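Aminoglycoside N(3)-acetyltransferase III (Serratia marcescens, PDB 7LAO) transfers an acetyl group from acetyl-CoA to the 3-amino group of 2-deoxystreptamine antibiotics such as gentamicin, kanamycin and tobramycin, making the bacterium resistant to them. Local coordinates at residues Gly59-Asp64 against Ser121-Gly126. Numbering follows the deposited sequence.
Sequences GYASWD and SMVAVG
Met122 meets the Tyr60 ring at its CD1-CE1 side, with its methyl CE 3.7 Å from Tyr60 CD1. Its chain bends at chi2 (-83°), which swings SD back toward the tyrosine, 4.8 Å from the ring centre and 51° off the normal, an oblique Met-aromatic contact. With Tyr60 CG anti to the backbone N (chi1 -173°), the ring starts beside its own carbonyl carbon, and its CD1 edge meets Ser121 O near the ring plane. Phe99 stacks on this ring, and the hydroxyl makes a weak hydrogen bond to a bound HEPES molecule, probably from the crystallisation liquor.

Val123 lies on the opposite face of the sheet from Tyr60 and Met122. Its CG1, set between backbone N and carbonyl carbon, packs against Gly59 CA and O, 3.5 Å from Gly59 O, and is 4.3 Å from Ala61 CB, just past the strand; helix 102-108 covers the valine.

Gly59 and Val123 exchange two backbone hydrogen bonds, the one from Val123 N to Gly59 O (2.9 Å) nearly straight. Past Tyr60 the chain turns, and Ser121 O takes a straight bond from Ser62 N (2.8 Å) and a weak one from Ala61 N. Ser121 CB lies against the Ser62 backbone; Arg114 binds both Ser121 OG and Ser62 O, tying the two serines together.

The arrangement is an antiparallel strand pair, 56-60 with 122-125, within the mixed central sheet of this antibiotic N-acetyltransferase.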
ATOM      1  N   GLY A  59      -5.964   0.107  -1.707  1.00 22.40           N
ATOM      2  CA  GLY A  59      -4.788  -0.277  -2.467  1.00 25.80           C
ATOM      3  C   GLY A  59      -3.775   0.839  -2.448  1.00 33.55           C
ATOM      4  O   GLY A  59      -4.123   2.020  -2.289  1.00 27.16           O
ATOM      5  N   TYR A  60      -2.515   0.471  -2.666  1.00 24.28           N
ATOM      6  CA  TYR A  60      -1.406   1.424  -2.667  1.00 35.86           C
ATOM      7  C   TYR A  60      -1.115   1.808  -4.108  1.00 42.14           C
ATOM      8  O   TYR A  60      -0.417   1.096  -4.830  1.00 45.66           O
ATOM      9  CB  TYR A  60      -0.205   0.804  -1.974  1.00 37.94           C
ATOM     10  CG  TYR A  60       0.999   1.649  -1.714  1.00 34.81           C
ATOM     11  CD1 TYR A  60       0.970   3.052  -1.805  1.00 37.76           C
ATOM     12  CD2 TYR A  60       2.196   1.036  -1.385  1.00 38.54           C
ATOM     13  CE1 TYR A  60       2.122   3.804  -1.559  1.00 36.48           C
ATOM     14  CE2 TYR A  60       3.344   1.764  -1.142  1.00 34.63           C
ATOM     15  CZ  TYR A  60       3.309   3.143  -1.213  1.00 36.26           C
ATOM     16  OH  TYR A  60       4.463   3.849  -0.973  1.00 37.31           O
ATOM     17  N   ALA A  61      -1.661   2.956  -4.538  1.00 37.46           N
ATOM     18  CA  ALA A  61      -1.650   3.288  -5.965  1.00 35.30           C
ATOM     19  C   ALA A  61      -0.387   4.042  -6.371  1.00 37.45           C
ATOM     20  O   ALA A  61       0.195   3.774  -7.427  1.00 37.59           O
ATOM     21  CB  ALA A  61      -2.883   4.122  -6.330  1.00 45.05           C
ATOM     22  N   SER A  62       0.012   5.027  -5.578  1.00 31.45           N
ATOM     23  CA  SER A  62       1.215   5.822  -5.878  1.00 39.08           C
ATOM     24  C   SER A  62       1.005   6.464  -7.258  1.00 39.20           C
ATOM     25  O   SER A  62      -0.136   6.797  -7.625  1.00 43.13           O
ATOM     26  CB  SER A  62       2.469   4.969  -5.741  1.00 36.93           C
ATOM     27  OG  SER A  62       3.621   5.688  -6.187  1.00 38.84           O
ATOM     28  N   TRP A  63       2.050   6.619  -8.062  1.00 38.58           N
ATOM     29  CA  TRP A  63       1.934   7.395  -9.292  1.00 45.45           C
ATOM     30  C   TRP A  63       3.012   6.939 -10.267  1.00 46.61           C
ATOM     31  O   TRP A  63       4.179   6.829  -9.881  1.00 46.85           O
ATOM     32  CB  TRP A  63       2.083   8.889  -8.953  1.00 42.30           C
ATOM     33  CG  TRP A  63       1.875   9.893 -10.090  1.00 45.30           C
ATOM     34  CD1 TRP A  63       1.221   9.692 -11.266  1.00 45.49           C
ATOM     35  CD2 TRP A  63       2.356  11.241 -10.118  1.00 48.73           C
ATOM     36  NE1 TRP A  63       1.246  10.850 -12.034  1.00 62.05           N
ATOM     37  CE2 TRP A  63       1.939  11.815 -11.346  1.00 56.06           C
ATOM     38  CE3 TRP A  63       3.091  12.027  -9.219  1.00 47.81           C
ATOM     39  CZ2 TRP A  63       2.243  13.123 -11.699  1.00 55.24           C
ATOM     40  CZ3 TRP A  63       3.383  13.333  -9.566  1.00 50.77           C
ATOM     41  CH2 TRP A  63       2.961  13.870 -10.800  1.00 54.95           C
ATOM     42  N   ASP A  64       2.635   6.726 -11.535  1.00 44.66           N
ATOM     43  CA  ASP A  64       3.594   6.285 -12.540  1.00 49.39           C
ATOM     44  C   ASP A  64       4.545   7.388 -13.006  1.00 57.79           C
ATOM     45  O   ASP A  64       5.484   7.081 -13.750  1.00 59.08           O
ATOM     46  CB  ASP A  64       2.851   5.664 -13.745  1.00 54.37           C
ATOM     47  CG  ASP A  64       1.976   6.668 -14.512  1.00 58.23           C
ATOM     48  OD1 ASP A  64       1.861   6.513 -15.741  1.00 66.81           O
ATOM     49  OD2 ASP A  64       1.411   7.611 -13.910  1.00 58.65           O
ATOM     50  N   SER A 121       0.188   7.916  -2.894  1.00 35.75           N
ATOM     51  CA  SER A 121      -1.249   7.916  -3.129  1.00 33.32           C
ATOM     52  C   SER A 121      -1.912   6.568  -2.863  1.00 32.75           C
ATOM     53  O   SER A 121      -1.414   5.500  -3.262  1.00 36.24           O
ATOM     54  CB  SER A 121      -1.486   8.346  -4.575  1.00 40.91           C
ATOM     55  OG  SER A 121      -2.856   8.337  -4.874  1.00 50.38           O
ATOM     56  N   MET A 122      -3.064   6.619  -2.210  1.00 30.84           N
ATOM     57  CA  MET A 122      -3.834   5.430  -1.874  1.00 30.33           C
ATOM     58  C   MET A 122      -5.190   5.497  -2.558  1.00 30.23           C
ATOM     59  O   MET A 122      -5.729   6.578  -2.747  1.00 37.30           O
ATOM     60  CB  MET A 122      -4.066   5.319  -0.359  1.00 34.06           C
ATOM     61  CG  MET A 122      -2.803   5.347   0.439  1.00 40.98           C
ATOM     62  SD  MET A 122      -2.027   3.703   0.524  1.00 39.16           S
ATOM     63  CE  MET A 122      -0.543   4.199   1.381  1.00 40.10           C
ATOM     64  N   VAL A 123      -5.744   4.335  -2.916  1.00 28.23           N
ATOM     65  CA  VAL A 123      -7.081   4.259  -3.489  1.00 29.84           C
ATOM     66  C   VAL A 123      -7.900   3.473  -2.481  1.00 29.62           C
ATOM     67  O   VAL A 123      -7.393   2.509  -1.878  1.00 26.58           O
ATOM     68  CB  VAL A 123      -7.100   3.601  -4.898  1.00 27.33           C
ATOM     69  CG1 VAL A 123      -6.416   2.167  -4.872  1.00 26.34           C
ATOM     70  CG2 VAL A 123      -8.506   3.444  -5.400  1.00 31.61           C
ATOM     71  N   ALA A 124      -9.151   3.890  -2.268  1.00 26.61           N
ATOM     72  CA  ALA A 124     -10.092   3.173  -1.394  1.00 24.44           C
ATOM     73  C   ALA A 124     -11.516   3.259  -1.940  1.00 25.87           C
ATOM     74  O   ALA A 124     -11.901   4.255  -2.580  1.00 26.96           O
ATOM     75  CB  ALA A 124     -10.093   3.695   0.040  1.00 23.85           C
ATOM     76  N   VAL A 125     -12.310   2.227  -1.644  1.00 25.06           N
ATOM     77  CA  VAL A 125     -13.649   2.082  -2.232  1.00 26.25           C
ATOM     78  C   VAL A 125     -14.545   1.403  -1.225  1.00 25.88           C
ATOM     79  O   VAL A 125     -14.279   0.244  -0.858  1.00 25.04           O
ATOM     80  CB  VAL A 125     -13.646   1.196  -3.500  1.00 31.20           C
ATOM     81  CG1 VAL A 125     -14.881   1.498  -4.303  1.00 28.64           C
ATOM     82  CG2 VAL A 125     -12.357   1.287  -4.271  1.00 34.84           C
ATOM     83  N   GLY A 126     -15.664   2.060  -0.866  1.00 26.84           N
ATOM     84  CA  GLY A 126     -16.540   1.554   0.163  1.00 27.21           C
ATOM     85  C   GLY A 126     -16.811   2.623   1.219  1.00 35.86           C
ATOM     86  O   GLY A 126     -16.347   3.758   1.098  1.00 27.30           O
TER